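Local coordinates for Alpha/beta hydrolase fold protein (PDB 4Y7D), which is an alpha/beta hydrolase fold protein that probably acts as a hydrolase, though its natural substrate is not established, at residues Ala53-Ala58 against Arg292-Leu297; Arg201-Leu206 against Phe281-Asp286. All coordinates share one frame; numbering follows the deposited sequence.

Both contacts use the chain after strand 269-273, through helices 280-283 and 288-299. Contact 1 packs helix 288-299 against helix 46-58 within the alpha/beta core, while contact 2 joins the short helix 280-283 to helix 197-209, one of the helices inserted after strand 124-130, which probably correspond to the cap of this fold. Contact 2 is nested along the chain within the loop closed by contact 1, and their centres lie about 14 Å apart. They meet directly: Arg54 NH1 forms a salt bridge of 2.8 Å with Glu205 OE1, and Phe55 CZ lies 3.6 Å from Phe281 CE2. The bound sodium ion, at Ala176 and Gly179, is about 13 Å from the side chain of Val283.

Contact 1. Residues Ala53-Ala58 against Arg292-Leu297; sequences ARFLVA and RRAAEL
Phe55 carries its ring between its backbone N and carbonyl carbon (chi1 81°), which swings the ring out toward helix 288-299, whereas Leu56 sets CG beside its backbone N (chi1 -70°) and turns the CD2 branch toward the same helix. The two side chains therefore reach across together. Phe55 presents CE2, which comes obliquely upon the CB of Ala294 at 4.3 Å; the backbone N of Ala295 lies near the plane of the ring, at its edge. Leu56 touches the next residue along, with CD2 4.4 Å from Ala295 CA. Within helix 46-58 the pair also braces itself, because Leu56 CG sits 3.7 Å above one face of the Phe55 ring, toward its rim.

The helices belong to the alpha/beta hydrolase core, where the first and last helices usually cover the same side of the sheet. Here Leu56 also rests on Val36 and Val38 of strand 35-39, and Ala294 on Leu243 of strand 242-247. The local axes come within 10.0 Å at a crossing angle of -64°. Large side chains on one helix and methyl groups on the other suit this arrangement: Phe55 and Leu56 span the gap, while Ala294 and Ala295 offer a low surface to receive them. The polar ends beside them look to other partners, Arg293 to Glu269 and Glu296 to Arg299. This is a small, rather loose apolar contact burying 127 Å², consistent with weak dispersion and exclusion of water, and these side chains also pack on the sheet and on Phe281.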
ATOM      1  N   ALA A  53       8.588  -0.285  -1.125  1.00 19.64           N
ATOM      2  CA  ALA A  53       9.618   0.751  -1.025  1.00 19.98           C
ATOM      3  C   ALA A  53      10.861   0.440  -1.816  1.00 21.49           C
ATOM      4  O   ALA A  53      11.705   1.348  -1.987  1.00 20.01           O
ATOM      5  CB  ALA A  53      10.025   0.970   0.413  1.00 21.05           C
ATOM      6  N   ARG A  54      11.067  -0.802  -2.265  1.00 20.96           N
ATOM      7  CA  ARG A  54      12.380  -1.077  -2.892  1.00 22.69           C
ATOM      8  C   ARG A  54      12.731  -0.143  -4.035  1.00 22.01           C
ATOM      9  O   ARG A  54      13.909   0.263  -4.177  1.00 22.32           O
ATOM     10  CB  ARG A  54      12.521  -2.518  -3.407  1.00 26.27           C
ATOM     11  CG  ARG A  54      12.716  -3.560  -2.325  1.00 30.33           C
ATOM     12  CD  ARG A  54      13.087  -4.908  -2.979  1.00 33.36           C
ATOM     13  NE  ARG A  54      13.245  -5.857  -1.899  1.00 37.53           N
ATOM     14  CZ  ARG A  54      12.287  -6.682  -1.446  1.00 37.98           C
ATOM     15  NH1 ARG A  54      11.107  -6.780  -2.048  1.00 34.66           N
ATOM     16  NH2 ARG A  54      12.572  -7.483  -0.420  1.00 40.68           N
ATOM     17  N   PHE A  55      11.771   0.175  -4.889  1.00 21.03           N
ATOM     18  CA  PHE A  55      12.105   1.044  -6.034  1.00 21.54           C
ATOM     19  C   PHE A  55      12.583   2.444  -5.570  1.00 21.72           C
ATOM     20  O   PHE A  55      13.386   3.086  -6.234  1.00 22.73           O
ATOM     21  CB  PHE A  55      10.936   1.136  -7.035  1.00 22.31           C
ATOM     22  CG  PHE A  55       9.860   2.119  -6.645  1.00 21.90           C
ATOM     23  CD1 PHE A  55       8.855   1.771  -5.731  1.00 21.78           C
ATOM     24  CD2 PHE A  55       9.810   3.394  -7.220  1.00 23.13           C
ATOM     25  CE1 PHE A  55       7.859   2.669  -5.393  1.00 20.97           C
ATOM     26  CE2 PHE A  55       8.804   4.274  -6.893  1.00 21.03           C
ATOM     27  CZ  PHE A  55       7.815   3.908  -5.972  1.00 21.80           C
ATOM     28  N   LEU A  56      12.075   2.919  -4.432  1.00 20.68           N
ATOM     29  CA  LEU A  56      12.429   4.222  -3.904  1.00 21.82           C
ATOM     30  C   LEU A  56      13.869   4.228  -3.431  1.00 22.07           C
ATOM     31  O   LEU A  56      14.666   5.140  -3.756  1.00 21.87           O
ATOM     32  CB  LEU A  56      11.495   4.585  -2.739  1.00 21.57           C
ATOM     33  CG  LEU A  56      10.047   4.902  -3.114  1.00 22.64           C
ATOM     34  CD1 LEU A  56       9.210   5.080  -1.847  1.00 23.53           C
ATOM     35  CD2 LEU A  56       9.862   6.119  -3.997  1.00 22.98           C
ATOM     36  N   VAL A  57      14.235   3.175  -2.717  1.00 23.59           N
ATOM     37  CA  VAL A  57      15.598   3.063  -2.199  1.00 25.17           C
ATOM     38  C   VAL A  57      16.575   3.030  -3.372  1.00 25.96           C
ATOM     39  O   VAL A  57      17.641   3.721  -3.395  1.00 25.27           O
ATOM     40  CB  VAL A  57      15.716   1.815  -1.306  1.00 26.65           C
ATOM     41  CG1 VAL A  57      17.183   1.569  -0.973  1.00 28.66           C
ATOM     42  CG2 VAL A  57      14.826   1.941  -0.028  1.00 28.10           C
ATOM     43  N   ALA A  58      16.187   2.294  -4.421  1.00 25.67           N
ATOM     44  CA  ALA A  58      17.015   2.218  -5.605  1.00 26.92           C
ATOM     45  C   ALA A  58      17.157   3.567  -6.338  1.00 26.76           C
ATOM     46  O   ALA A  58      18.158   3.829  -7.012  1.00 27.16           O
ATOM     47  CB  ALA A  58      16.433   1.151  -6.539  1.00 28.23           C
ATOM     48  N   ARG A 292       9.371   5.621 -11.986  1.00 23.69           N
ATOM     49  CA  ARG A 292      10.370   6.705 -12.146  1.00 25.77           C
ATOM     50  C   ARG A 292       9.729   8.064 -11.880  1.00 24.52           C
ATOM     51  O   ARG A 292      10.272   8.876 -11.152  1.00 23.13           O
ATOM     52  CB  ARG A 292      11.056   6.685 -13.523  1.00 31.47           C
ATOM     53  CG  ARG A 292      12.122   5.610 -13.655  1.00 39.03           C
ATOM     54  CD  ARG A 292      12.999   5.779 -14.911  1.00 45.10           C
ATOM     55  NE  ARG A 292      12.315   5.333 -16.155  1.00 49.45           N
ATOM     56  CZ  ARG A 292      12.070   4.055 -16.483  1.00 51.79           C
ATOM     57  NH1 ARG A 292      12.448   3.048 -15.691  1.00 54.16           N
ATOM     58  NH2 ARG A 292      11.430   3.775 -17.609  1.00 55.33           N
ATOM     59  N   ARG A 293       8.551   8.288 -12.438  1.00 24.10           N
ATOM     60  CA  ARG A 293       7.807   9.540 -12.228  1.00 25.64           C
ATOM     61  C   ARG A 293       7.428   9.719 -10.756  1.00 23.07           C
ATOM     62  O   ARG A 293       7.529  10.817 -10.215  1.00 22.27           O
ATOM     63  CB  ARG A 293       6.576   9.639 -13.188  1.00 26.33           C
ATOM     64  CG  ARG A 293       5.565  10.725 -12.879  1.00 30.20           C
ATOM     65  CD  ARG A 293       6.155  12.115 -12.981  1.00 37.30           C
ATOM     66  NE  ARG A 293       5.204  13.196 -12.664  1.00 42.18           N
ATOM     67  CZ  ARG A 293       5.557  14.436 -12.310  1.00 46.31           C
ATOM     68  NH1 ARG A 293       6.835  14.789 -12.218  1.00 50.04           N
ATOM     69  NH2 ARG A 293       4.622  15.339 -12.056  1.00 50.28           N
ATOM     70  N   ALA A 294       6.945   8.647 -10.153  1.00 21.38           N
ATOM     71  CA  ALA A 294       6.625   8.656  -8.714  1.00 20.63           C
ATOM     72  C   ALA A 294       7.835   9.067  -7.884  1.00 20.02           C
ATOM     73  O   ALA A 294       7.738   9.938  -7.027  1.00 21.17           O
ATOM     74  CB  ALA A 294       6.105   7.321  -8.271  1.00 20.70           C
ATOM     75  N   ALA A 295       8.976   8.471  -8.161  1.00 19.90           N
ATOM     76  CA  ALA A 295      10.202   8.800  -7.444  1.00 21.47           C
ATOM     77  C   ALA A 295      10.592  10.234  -7.616  1.00 23.21           C
ATOM     78  O   ALA A 295      10.968  10.885  -6.639  1.00 23.34           O
ATOM     79  CB  ALA A 295      11.341   7.875  -7.854  1.00 22.10           C
ATOM     80  N   GLU A 296      10.494  10.747  -8.842  1.00 24.29           N
ATOM     81  CA  GLU A 296      10.850  12.142  -9.080  1.00 27.20           C
ATOM     82  C   GLU A 296       9.901  13.093  -8.354  1.00 25.33           C
ATOM     83  O   GLU A 296      10.338  14.102  -7.743  1.00 23.99           O
ATOM     84  CB  GLU A 296      10.882  12.435 -10.580  1.00 31.63           C
ATOM     85  CG  GLU A 296      11.321  13.845 -10.944  1.00 37.78           C
ATOM     86  CD  GLU A 296      12.672  14.342 -10.323  1.00 44.99           C
ATOM     87  OE1 GLU A 296      13.686  13.586 -10.168  1.00 43.59           O
ATOM     88  OE2 GLU A 296      12.716  15.567  -9.991  1.00 53.34           O
ATOM     89  N   LEU A 297       8.614  12.792  -8.363  1.00 24.48           N
ATOM     90  CA  LEU A 297       7.688  13.555  -7.588  1.00 24.97           C
ATOM     91  C   LEU A 297       8.050  13.531  -6.105  1.00 25.36           C
ATOM     92  O   LEU A 297       8.048  14.569  -5.457  1.00 24.84           O
ATOM     93  CB  LEU A 297       6.278  13.054  -7.801  1.00 26.07           C
ATOM     94  CG  LEU A 297       5.215  14.019  -7.326  1.00 28.87           C
ATOM     95  CD1 LEU A 297       5.099  15.189  -8.302  1.00 31.14           C
ATOM     96  CD2 LEU A 297       3.895  13.287  -7.186  1.00 28.54           C
TER

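Contact 2. Residues Arg201-Leu206 against Phe281-Asp286; sequences RFTLEL and FWVHPD
Phe202 and Trp282 lie in an offset stack where the helices inserted after strand 124-130, which probably correspond to the cap of the alpha/beta hydrolase fold, meet the core. The Phe202 ring and the five-membered ring of Trp282 have centroids 4.0 Å apart and planes only 14° from parallel, an overlap that suits two broad flat groups. With chi1 at 176° the Phe202 side chain runs out from helix 197-209, bringing CZ within 3.3 Å of Trp282 CD2. Trp282 CB adds a CH-pi contact, 3.6 Å from the Phe202 ring centroid and nearly on its normal. Leu206 CD2 covers the other face of Phe202 near the rim, while Phe281 meets the other indole face edge-on, its CD2 3.4 Å above the centre. The indole NE1-H is donated to Met52 O.

The Val283 side is sparser: Phe202 CD2 stays 4.0 Å from Val283 CG1. That methyl also makes a van der Waals touch with Thr203 OG1, at 3.4 Å; the buried hydroxyl has its polar partner in Lys199 O, on its own helix.

Beyond Val283 the chain leaves the helix, and the exposed Pro285-Asp286 turn does not touch helix 197-209. It keeps its own order: His284 ND1 accepts the N-H of Asp286, 3.0 Å from Asp286 N at an N-H...N angle of 165°, the donor tilted somewhat from the imidazole plane.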
ATOM      1  N   ARG A 201       9.843 -11.224  -7.092  1.00 25.46           N
ATOM      2  CA  ARG A 201      10.034 -11.060  -5.666  0.60 26.37           C
ATOM      3  C   ARG A 201       8.919 -10.220  -5.062  1.00 25.41           C
ATOM      4  O   ARG A 201       8.367 -10.595  -4.010  1.00 24.61           O
ATOM      5  CB  ARG A 201      11.399 -10.436  -5.364  0.60 28.64           C
ATOM      6  CG  ARG A 201      11.581 -10.119  -3.891  0.60 30.24           C
ATOM      7  CD  ARG A 201      12.980  -9.617  -3.554  0.60 32.84           C
ATOM      8  NE  ARG A 201      13.431  -8.582  -4.488  0.60 35.17           N
ATOM      9  CZ  ARG A 201      14.619  -7.988  -4.422  0.60 37.86           C
ATOM     10  NH1 ARG A 201      14.935  -7.083  -5.321  0.60 38.75           N
ATOM     11  NH2 ARG A 201      15.475  -8.283  -3.444  0.60 39.82           N
ATOM     12  N   PHE A 202       8.571  -9.094  -5.713  1.00 22.62           N
ATOM     13  CA  PHE A 202       7.498  -8.244  -5.202  1.00 21.91           C
ATOM     14  C   PHE A 202       6.203  -9.027  -5.073  1.00 21.77           C
ATOM     15  O   PHE A 202       5.514  -8.960  -4.023  1.00 20.48           O
ATOM     16  CB  PHE A 202       7.237  -7.022  -6.115  1.00 21.28           C
ATOM     17  CG  PHE A 202       6.094  -6.178  -5.669  1.00 21.29           C
ATOM     18  CD1 PHE A 202       6.283  -5.140  -4.752  1.00 21.16           C
ATOM     19  CD2 PHE A 202       4.813  -6.397  -6.149  1.00 21.08           C
ATOM     20  CE1 PHE A 202       5.230  -4.373  -4.316  1.00 20.94           C
ATOM     21  CE2 PHE A 202       3.745  -5.633  -5.700  1.00 20.91           C
ATOM     22  CZ  PHE A 202       3.948  -4.609  -4.780  1.00 20.85           C
ATOM     23  N   THR A 203       5.857  -9.775  -6.129  1.00 21.90           N
ATOM     24  CA  THR A 203       4.591 -10.479  -6.148  1.00 22.59           C
ATOM     25  C   THR A 203       4.491 -11.542  -5.041  1.00 22.71           C
ATOM     26  O   THR A 203       3.448 -11.684  -4.400  1.00 22.66           O
ATOM     27  CB  THR A 203       4.313 -11.099  -7.540  1.00 23.36           C
ATOM     28  OG1 THR A 203       4.415 -10.087  -8.547  1.00 23.58           O
ATOM     29  CG2 THR A 203       2.907 -11.718  -7.594  1.00 23.73           C
ATOM     30  N   LEU A 204       5.565 -12.301  -4.862  1.00 23.53           N
ATOM     31  CA  LEU A 204       5.603 -13.340  -3.843  1.00 24.35           C
ATOM     32  C   LEU A 204       5.491 -12.751  -2.440  1.00 24.22           C
ATOM     33  O   LEU A 204       4.704 -13.259  -1.587  1.00 24.49           O
ATOM     34  CB  LEU A 204       6.888 -14.170  -3.993  1.00 25.64           C
ATOM     35  CG  LEU A 204       7.050 -14.937  -5.298  1.00 26.44           C
ATOM     36  CD1 LEU A 204       8.449 -15.526  -5.392  1.00 27.56           C
ATOM     37  CD2 LEU A 204       6.009 -16.029  -5.447  1.00 27.70           C
ATOM     38  N   GLU A 205       6.201 -11.653  -2.207  1.00 23.50           N
ATOM     39  CA  GLU A 205       6.135 -11.010  -0.887  1.00 23.59           C
ATOM     40  C   GLU A 205       4.736 -10.501  -0.570  1.00 22.93           C
ATOM     41  O   GLU A 205       4.249 -10.693   0.543  1.00 22.43           O
ATOM     42  CB  GLU A 205       7.198  -9.939  -0.773  1.00 24.58           C
ATOM     43  CG  GLU A 205       8.558 -10.603  -0.660  1.00 26.93           C
ATOM     44  CD  GLU A 205       9.742  -9.660  -0.559  1.00 28.95           C
ATOM     45  OE1 GLU A 205       9.515  -8.450  -0.543  1.00 28.44           O
ATOM     46  OE2 GLU A 205      10.904 -10.159  -0.529  1.00 29.56           O
ATOM     47  N   LEU A 206       4.092  -9.855  -1.550  1.00 22.60           N
ATOM     48  CA  LEU A 206       2.756  -9.313  -1.341  1.00 21.68           C
ATOM     49  C   LEU A 206       1.720 -10.421  -1.226  1.00 23.15           C
ATOM     50  O   LEU A 206       0.767 -10.287  -0.400  1.00 23.23           O
ATOM     51  CB  LEU A 206       2.386  -8.297  -2.434  1.00 22.62           C
ATOM     52  CG  LEU A 206       2.774  -6.855  -2.079  1.00 22.57           C
ATOM     53  CD1 LEU A 206       1.937  -6.434  -0.873  1.00 23.44           C
ATOM     54  CD2 LEU A 206       4.239  -6.660  -1.774  1.00 22.85           C
ATOM     55  N   PHE A 281       1.300  -1.112 -10.545  1.00 18.76           N
ATOM     56  CA  PHE A 281       2.329  -0.065 -10.410  1.00 19.25           C
ATOM     57  C   PHE A 281       3.720  -0.730 -10.281  1.00 19.35           C
ATOM     58  O   PHE A 281       4.693  -0.117 -10.662  1.00 20.17           O
ATOM     59  CB  PHE A 281       1.985   0.807  -9.204  1.00 18.87           C
ATOM     60  CG  PHE A 281       2.992   1.865  -8.851  1.00 18.93           C
ATOM     61  CD1 PHE A 281       3.174   2.976  -9.626  1.00 19.11           C
ATOM     62  CD2 PHE A 281       3.736   1.768  -7.669  1.00 19.18           C
ATOM     63  CE1 PHE A 281       4.038   3.974  -9.228  1.00 18.47           C
ATOM     64  CE2 PHE A 281       4.645   2.755  -7.304  1.00 18.31           C
ATOM     65  CZ  PHE A 281       4.777   3.864  -8.079  1.00 18.77           C
ATOM     66  N   TRP A 282       3.781  -1.955  -9.741  1.00 19.04           N
ATOM     67  CA  TRP A 282       5.010  -2.699  -9.627  1.00 20.25           C
ATOM     68  C   TRP A 282       5.229  -3.756 -10.680  1.00 20.74           C
ATOM     69  O   TRP A 282       6.394  -4.035 -11.001  1.00 22.86           O
ATOM     70  CB  TRP A 282       5.172  -3.346  -8.242  1.00 20.03           C
ATOM     71  CG  TRP A 282       5.308  -2.316  -7.133  1.00 19.34           C
ATOM     72  CD1 TRP A 282       6.479  -1.777  -6.629  1.00 19.44           C
ATOM     73  CD2 TRP A 282       4.242  -1.701  -6.398  1.00 18.57           C
ATOM     74  NE1 TRP A 282       6.200  -0.893  -5.623  1.00 19.72           N
ATOM     75  CE2 TRP A 282       4.839  -0.822  -5.452  1.00 18.63           C
ATOM     76  CE3 TRP A 282       2.842  -1.826  -6.421  1.00 18.69           C
ATOM     77  CZ2 TRP A 282       4.096  -0.040  -4.608  1.00 18.08           C
ATOM     78  CZ3 TRP A 282       2.097  -1.051  -5.550  1.00 19.07           C
ATOM     79  CH2 TRP A 282       2.738  -0.173  -4.644  1.00 18.42           C
ATOM     80  N   VAL A 283       4.178  -4.357 -11.203  1.00 20.61           N
ATOM     81  CA  VAL A 283       4.353  -5.514 -12.083  1.00 21.58           C
ATOM     82  C   VAL A 283       3.860  -5.367 -13.533  1.00 21.63           C
ATOM     83  O   VAL A 283       4.099  -6.253 -14.350  1.00 22.18           O
ATOM     84  CB  VAL A 283       3.773  -6.809 -11.454  1.00 21.48           C
ATOM     85  CG1 VAL A 283       4.327  -6.988 -10.041  1.00 21.69           C
ATOM     86  CG2 VAL A 283       2.245  -6.848 -11.515  1.00 22.12           C
ATOM     87  N   HIS A 284       3.198  -4.262 -13.869  1.00 21.11           N
ATOM     88  CA  HIS A 284       2.641  -4.086 -15.232  1.00 21.38           C
ATOM     89  C   HIS A 284       3.811  -3.824 -16.171  1.00 22.44           C
ATOM     90  O   HIS A 284       4.802  -3.182 -15.767  1.00 22.56           O
ATOM     91  CB  HIS A 284       1.638  -2.941 -15.213  1.00 20.70           C
ATOM     92  CG  HIS A 284       0.931  -2.707 -16.505  1.00 22.26           C
ATOM     93  ND1 HIS A 284       1.526  -2.058 -17.564  1.00 23.29           N
ATOM     94  CD2 HIS A 284      -0.308  -3.049 -16.934  1.00 22.35           C
ATOM     95  CE1 HIS A 284       0.696  -2.006 -18.586  1.00 23.01           C
ATOM     96  NE2 HIS A 284      -0.425  -2.594 -18.227  1.00 23.87           N
ATOM     97  N   PRO A 285       3.735  -4.291 -17.427  1.00 23.95           N
ATOM     98  CA  PRO A 285       4.902  -4.130 -18.320  1.00 24.53           C
ATOM     99  C   PRO A 285       5.276  -2.702 -18.652  1.00 25.71           C
ATOM    100  O   PRO A 285       6.371  -2.475 -19.046  1.00 26.41           O
ATOM    101  CB  PRO A 285       4.479  -4.873 -19.600  1.00 25.83           C
ATOM    102  CG  PRO A 285       2.978  -5.007 -19.497  1.00 25.72           C
ATOM    103  CD  PRO A 285       2.715  -5.161 -18.028  1.00 24.48           C
ATOM    104  N   ASP A 286       4.358  -1.758 -18.509  1.00 26.75           N
ATOM    105  CA  ASP A 286       4.613  -0.330 -18.757  1.00 27.87           C
ATOM    106  C   ASP A 286       4.724   0.495 -17.470  1.00 25.50           C
ATOM    107  O   ASP A 286       4.583   1.753 -17.516  1.00 24.26           O
ATOM    108  CB  ASP A 286       3.482   0.224 -19.629  1.00 28.73           C
ATOM    109  CG  ASP A 286       3.327  -0.568 -20.931  1.00 32.30           C
ATOM    110  OD1 ASP A 286       4.323  -1.067 -21.464  1.00 33.89           O
ATOM    111  OD2 ASP A 286       2.199  -0.749 -21.367  1.00 33.91           O
TER